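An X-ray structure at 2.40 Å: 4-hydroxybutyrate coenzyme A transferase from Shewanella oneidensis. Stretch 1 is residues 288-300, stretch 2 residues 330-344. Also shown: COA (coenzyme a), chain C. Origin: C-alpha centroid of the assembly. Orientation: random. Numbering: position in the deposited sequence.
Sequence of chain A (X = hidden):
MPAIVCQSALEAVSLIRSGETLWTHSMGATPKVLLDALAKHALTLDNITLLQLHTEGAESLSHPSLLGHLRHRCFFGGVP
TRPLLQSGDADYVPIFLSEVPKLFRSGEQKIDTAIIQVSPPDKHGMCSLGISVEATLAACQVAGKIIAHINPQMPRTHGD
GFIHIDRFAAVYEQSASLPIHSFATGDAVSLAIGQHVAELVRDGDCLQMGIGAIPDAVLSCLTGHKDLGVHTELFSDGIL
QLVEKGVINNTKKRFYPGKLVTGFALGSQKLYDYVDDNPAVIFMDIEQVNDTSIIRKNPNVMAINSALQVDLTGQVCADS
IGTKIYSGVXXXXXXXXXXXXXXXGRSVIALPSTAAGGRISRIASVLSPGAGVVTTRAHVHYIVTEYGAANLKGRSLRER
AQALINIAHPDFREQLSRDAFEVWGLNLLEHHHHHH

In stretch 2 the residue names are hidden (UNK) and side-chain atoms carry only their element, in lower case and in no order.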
# COMPACT_ATOMS: atom_id res chain seq x y z
N GLN A 288 8.66 13.61 2.79
CA GLN A 288 8.71 13.42 4.24
C GLN A 288 7.32 13.45 4.88
O GLN A 288 6.95 12.51 5.59
CB GLN A 288 9.57 14.50 4.90
CG GLN A 288 11.02 14.15 5.09
CD GLN A 288 11.73 13.90 3.79
OE1 GLN A 288 11.90 12.75 3.37
NE2 GLN A 288 12.14 14.98 3.11
N VAL A 289 6.56 14.51 4.62
CA VAL A 289 5.23 14.63 5.20
C VAL A 289 4.33 13.45 4.85
O VAL A 289 3.51 13.04 5.68
CB VAL A 289 4.52 15.95 4.75
CG1 VAL A 289 4.41 16.01 3.25
CG2 VAL A 289 3.13 16.03 5.37
N ASN A 290 4.51 12.89 3.65
CA ASN A 290 3.72 11.75 3.20
C ASN A 290 4.47 10.43 3.30
O ASN A 290 4.16 9.46 2.59
CB ASN A 290 3.24 11.96 1.76
CG ASN A 290 2.04 12.87 1.68
OD1 ASN A 290 2.02 13.95 2.28
ND2 ASN A 290 1.03 12.45 0.93
N ASP A 291 5.46 10.39 4.19
CA ASP A 291 6.26 9.19 4.42
C ASP A 291 5.67 8.43 5.61
O ASP A 291 5.72 8.91 6.75
CB ASP A 291 7.71 9.56 4.70
CG ASP A 291 8.64 8.36 4.62
OD1 ASP A 291 8.28 7.31 5.19
OD2 ASP A 291 9.72 8.46 3.98
N THR A 292 5.11 7.25 5.35
CA THR A 292 4.49 6.44 6.39
C THR A 292 5.44 6.23 7.57
O THR A 292 5.01 6.15 8.72
CB THR A 292 4.04 5.06 5.83
OG1 THR A 292 5.18 4.29 5.41
CG2 THR A 292 3.10 5.26 4.64
N SER A 293 6.73 6.16 7.28
CA SER A 293 7.72 5.97 8.31
C SER A 293 7.74 7.17 9.27
O SER A 293 8.08 7.04 10.46
CB SER A 293 9.09 5.77 7.67
OG SER A 293 10.13 5.87 8.63
N ILE A 294 7.37 8.35 8.77
CA ILE A 294 7.34 9.55 9.61
C ILE A 294 5.98 9.75 10.27
O ILE A 294 5.89 10.06 11.45
CB ILE A 294 7.68 10.80 8.79
CG1 ILE A 294 9.15 10.75 8.39
CG2 ILE A 294 7.39 12.06 9.59
CD1 ILE A 294 9.56 11.88 7.50
N ILE A 295 4.92 9.55 9.49
CA ILE A 295 3.56 9.71 9.98
C ILE A 295 3.27 8.86 11.22
O ILE A 295 2.62 9.33 12.17
CB ILE A 295 2.55 9.33 8.88
CG1 ILE A 295 2.86 10.10 7.60
CG2 ILE A 295 1.13 9.62 9.35
CD1 ILE A 295 1.96 9.74 6.44
N ARG A 296 3.73 7.62 11.21
CA ARG A 296 3.55 6.68 12.32
C ARG A 296 4.24 7.15 13.61
O ARG A 296 3.94 6.65 14.69
CB ARG A 296 4.11 5.30 11.95
CG ARG A 296 5.64 5.23 11.98
CD ARG A 296 6.17 3.83 11.61
NE ARG A 296 5.60 2.77 12.44
CZ ARG A 296 5.89 1.48 12.31
NH1 ARG A 296 6.75 1.08 11.39
NH2 ARG A 296 5.30 0.59 13.09
N LYS A 297 5.15 8.11 13.49
CA LYS A 297 5.86 8.61 14.68
C LYS A 297 4.94 9.36 15.65
O LYS A 297 5.23 9.45 16.84
CB LYS A 297 7.04 9.51 14.29
CG LYS A 297 8.19 8.77 13.61
CD LYS A 297 9.33 9.70 13.24
CE LYS A 297 10.48 8.93 12.58
NZ LYS A 297 11.62 9.83 12.23
N ASN A 298 3.84 9.89 15.13
CA ASN A 298 2.89 10.61 15.98
C ASN A 298 1.78 9.69 16.44
O ASN A 298 1.13 9.02 15.62
CB ASN A 298 2.25 11.78 15.23
CG ASN A 298 3.18 12.93 15.07
OD1 ASN A 298 3.91 13.29 16.00
ND2 ASN A 298 3.18 13.53 13.89
N PRO A 299 1.53 9.64 17.76
CA PRO A 299 0.48 8.79 18.34
C PRO A 299 -0.92 9.31 18.05
O PRO A 299 -1.13 10.50 17.87
CB PRO A 299 0.81 8.81 19.83
CG PRO A 299 1.45 10.17 20.01
CD PRO A 299 2.34 10.28 18.82
N ASN A 300 -1.87 8.38 18.00
CA ASN A 300 -3.26 8.74 17.76
C ASN A 300 -3.52 9.50 16.46
O ASN A 300 -4.32 10.43 16.42
CB ASN A 300 -3.78 9.55 18.94
CG ASN A 300 -3.62 8.82 20.25
OD1 ASN A 300 -4.13 7.71 20.41
ND2 ASN A 300 -2.92 9.44 21.19
N UNK A 330 -2.31 10.29 -5.18
CA UNK A 330 -2.04 11.22 -4.09
C UNK A 330 -1.31 10.60 -2.91
O UNK A 330 -0.22 10.05 -3.05
N UNK A 331 -1.91 10.68 -1.74
CA UNK A 331 -1.26 10.13 -0.57
C UNK A 331 -2.20 9.67 0.51
O UNK A 331 -1.85 9.67 1.67
N UNK A 332 -3.41 9.28 0.13
CA UNK A 332 -4.37 8.83 1.12
C UNK A 332 -3.97 7.45 1.65
O UNK A 332 -4.23 7.13 2.81
c UNK A 332 -7.37 7.26 -0.79
n UNK A 332 -8.29 8.09 -0.32
c UNK A 332 -5.93 7.60 -0.47
o UNK A 332 -7.65 6.27 -1.47
c UNK A 332 -5.78 8.73 0.52
N UNK A 333 -3.34 6.65 0.81
CA UNK A 333 -2.95 5.31 1.21
C UNK A 333 -1.86 5.35 2.27
O UNK A 333 -1.95 4.70 3.30
se UNK A 333 -1.33 2.18 -1.10
c UNK A 333 -2.47 4.53 0.00
c UNK A 333 -2.36 3.05 0.27
c UNK A 333 0.42 2.57 -0.38
N UNK A 334 -0.81 6.12 2.00
CA UNK A 334 0.30 6.26 2.93
C UNK A 334 -0.21 6.74 4.29
O UNK A 334 0.26 6.27 5.32
c UNK A 334 1.32 7.25 2.37
o UNK A 334 2.17 5.40 1.10
c UNK A 334 2.19 6.63 1.29
o UNK A 334 2.92 7.39 0.62
N UNK A 335 -1.16 7.67 4.28
CA UNK A 335 -1.73 8.20 5.52
C UNK A 335 -2.61 7.20 6.24
O UNK A 335 -2.69 7.19 7.47
c UNK A 335 -0.10 13.00 5.22
c UNK A 335 -1.71 10.71 5.23
c UNK A 335 -2.54 9.47 5.24
c UNK A 335 -1.49 11.40 4.06
c UNK A 335 -0.32 12.32 6.40
c UNK A 335 -0.69 12.54 4.04
c UNK A 335 -1.12 11.18 6.40
N UNK A 336 -3.27 6.35 5.47
CA UNK A 336 -4.14 5.32 6.02
C UNK A 336 -3.32 4.20 6.64
O UNK A 336 -3.73 3.62 7.66
c UNK A 336 -5.80 3.51 5.38
c UNK A 336 -7.13 5.48 3.55
c UNK A 336 -6.12 5.88 4.60
c UNK A 336 -5.10 4.78 4.93
N UNK A 337 -2.17 3.91 6.05
CA UNK A 337 -1.29 2.87 6.58
C UNK A 337 -0.57 3.40 7.82
O UNK A 337 -0.56 2.75 8.86
n UNK A 337 1.92 -2.98 6.13
c UNK A 337 1.33 -1.83 5.77
c UNK A 337 -0.24 0.01 6.31
c UNK A 337 0.62 1.23 5.99
n UNK A 337 0.49 -1.22 6.61
c UNK A 337 -0.25 2.43 5.54
n UNK A 337 1.56 -1.33 4.56
N UNK A 338 0.01 4.60 7.69
CA UNK A 338 0.72 5.22 8.78
C UNK A 338 -0.20 5.37 9.96
O UNK A 338 0.21 5.23 11.12
N UNK A 339 -1.46 5.64 9.67
CA UNK A 339 -2.45 5.79 10.72
C UNK A 339 -2.65 4.45 11.43
O UNK A 339 -2.86 4.42 12.64
c UNK A 339 -3.77 6.28 10.12
N UNK A 340 -2.57 3.34 10.69
CA UNK A 340 -2.72 2.03 11.31
C UNK A 340 -1.51 1.63 12.14
O UNK A 340 -1.63 0.92 13.14
N UNK A 341 -0.34 2.08 11.71
CA UNK A 341 0.91 1.81 12.38
C UNK A 341 1.08 2.68 13.63
O UNK A 341 1.74 2.28 14.58
c UNK A 341 3.11 1.58 9.19
c UNK A 341 2.08 2.05 11.42
c UNK A 341 2.48 -0.30 10.72
c UNK A 341 2.12 1.09 10.23
N UNK A 342 0.46 3.86 13.61
CA UNK A 342 0.53 4.79 14.74
C UNK A 342 -0.18 4.25 15.99
O UNK A 342 -1.19 3.54 15.89
c UNK A 342 -0.10 6.14 14.36
o UNK A 342 -0.38 6.91 15.52
N UNK A 343 0.33 4.60 17.16
CA UNK A 343 -0.27 4.12 18.40
C UNK A 343 -1.67 4.68 18.61
O UNK A 343 -1.84 5.87 18.85
o UNK A 343 3.47 3.52 21.33
c UNK A 343 2.91 4.43 20.68
o UNK A 343 3.01 5.65 20.98
c UNK A 343 0.61 4.48 19.60
c UNK A 343 2.07 4.04 19.46
N UNK A 344 -2.66 3.81 18.52
CA UNK A 344 -4.03 4.23 18.71
C UNK A 344 -4.53 5.03 17.52
O UNK A 344 -5.51 5.76 17.63
N1A COA C . -19.77 6.89 -9.93
C2A COA C . -20.21 7.85 -10.95
N3A COA C . -19.93 9.26 -10.61
C4A COA C . -19.30 9.66 -9.34
C5A COA C . -18.86 8.71 -8.35
C6A COA C . -19.13 7.28 -8.66
N6A COA C . -18.76 6.27 -7.75
N7A COA C . -18.30 9.36 -7.27
C8A COA C . -18.37 10.72 -7.61
N9A COA C . -18.97 10.93 -8.87
C1B COA C . -19.23 12.18 -9.55
C2B COA C . -20.06 13.30 -8.84
O2B COA C . -21.32 13.47 -9.38
C3B COA C . -19.21 14.57 -8.87
O3B COA C . -19.95 15.66 -9.49
P3B COA C . -19.36 17.12 -9.69
O7A COA C . -18.89 17.77 -8.44
O8A COA C . -18.20 17.06 -10.63
O9A COA C . -20.38 17.94 -10.31
C4B COA C . -17.94 14.22 -9.57
O4B COA C . -17.97 12.84 -9.96
C5B COA C . -16.89 14.70 -8.48
O5B COA C . -17.01 13.93 -7.26
P1A COA C . -16.71 14.45 -5.72
O1A COA C . -17.48 15.60 -5.32
O2A COA C . -16.96 13.36 -4.70
O3A COA C . -15.16 14.78 -5.79
P2A COA C . -14.33 15.29 -4.57
O4A COA C . -13.76 16.59 -4.90
O5A COA C . -15.15 15.43 -3.38
O6A COA C . -13.31 14.34 -4.11
CBP COA C . -11.77 12.35 -4.30
CCP COA C . -13.22 12.95 -3.84
CDP COA C . -12.07 12.55 -5.83
CEP COA C . -11.65 10.80 -3.98
CAP COA C . -10.46 13.29 -3.82
OAP COA C . -10.54 13.13 -2.37
C9P COA C . -9.09 12.76 -4.27
O9P COA C . -8.53 13.34 -5.18
N8P COA C . -8.56 11.63 -3.59
C7P COA C . -7.32 10.89 -3.73
C6P COA C . -6.39 10.78 -2.47
C5P COA C . -5.47 11.91 -2.26
O5P COA C . -4.30 11.71 -1.90
N4P COA C . -6.03 13.21 -2.50
C3P COA C . -5.46 14.55 -2.43
C2P COA C . -4.68 14.92 -1.11
S1P COA C . -3.01 15.54 -1.41
O HOH W 1 3.26 5.79 16.83

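Position 330 has no side-chain atoms, and its phi of 62° favours glycine; an ideal CB would lie 2.0 Å from O5P of the coenzyme A. It is Gly 330. Position 331 is equally bare. Its N donates a hydrogen bond to coenzyme A O5P (2.6 Å), and a CB here would fall 2.1 Å from Asn 290 ND2, so Gly 331 fits, at the N-cap of the helix that follows.

Position 332 carries three carbons, the third bearing one oxygen and one nitrogen: an amide, Gln 332. It points away from stretch 1, and both amide atoms are hydrogen-bonded elsewhere in the structure. Position 333 is an unbranched chain of two carbons, selenium and a last carbon, which identifies selenomethionine, Met 333; it makes no contact with stretch 1.

At position 334 two carbons end in two oxygens. The CA-to-CB bond points toward stretch 1, and CB packs 3.5 Å from Thr 292 CG2. This is Asp 334, whose short carboxylate lets both oxygens keep hydrogen bonds elsewhere in the structure while CB packs on the threonine methyl. Its OD1 lies 3.1 Å from Asn 290 O, a pair of acceptors and no hydrogen bond.

Position 335 shows one carbon and a six-carbon ring. Ile 295 CD1 sits over one face of that ring, 3.8 Å from its centroid, in a CH-pi contact, and Val 289 CG2 approaches a ring carbon at 4.4 Å. A flat, apolar ring suits this buried pocket: Phe 335. Asn 290 OD1, 3.5 Å from its CE2, is nevertheless left without a polar partner.

Position 336 has four carbons forked at the first, one arm two carbons long: Ile 336, buried and directed away from stretch 1. Position 337 has three carbons, a nitrogen, and a carbon with two more nitrogens. Its CB only grazes Thr 292 CG2 at 4.5 Å, and its end leads away to partners elsewhere in the structure, as suits Arg 337.

Position 338 is bare, and its CA comes within 4.6 Å of Thr 292 CA. A CB would sit a tight 3.1 Å from Ile 295 CB; Gly 338 permits the close approach. One carbon at 339, buried in the helix and pointing away from stretch 1, gives Ala 339. Position 340 lacks a side chain and is Gly 340, though a CB would have room.

Position 341 has four carbons forked at the second; its CB covers one face of the Arg 296 guanidinium, 3.7 Å from NE, an apolar cover supplied by Leu 341. At 342 one carbon carries one oxygen, which donates to Asn 298 O at 2.6 Å as the chain leaves the helix: Ser 342. Position 343 has three carbons ending in two oxygens, one of them 4.0 Å from Pro 299 CB, and its backbone O accepts from Asn 300 N (2.7 Å); a carboxylate suits this exposed place, Glu 343. Position 344 is bare, and its phi of 73° by itself favours glycine: Gly 344.

The contact thus combines apolar packing around Phe 335, a close backbone approach at Gly 338, and hydrogen bonds near the C-terminal end, where water 1 also links Arg 296 O to Glu 343 N.

Stretch 2, residues 330-344: GGQMDFIRGAGLSEG
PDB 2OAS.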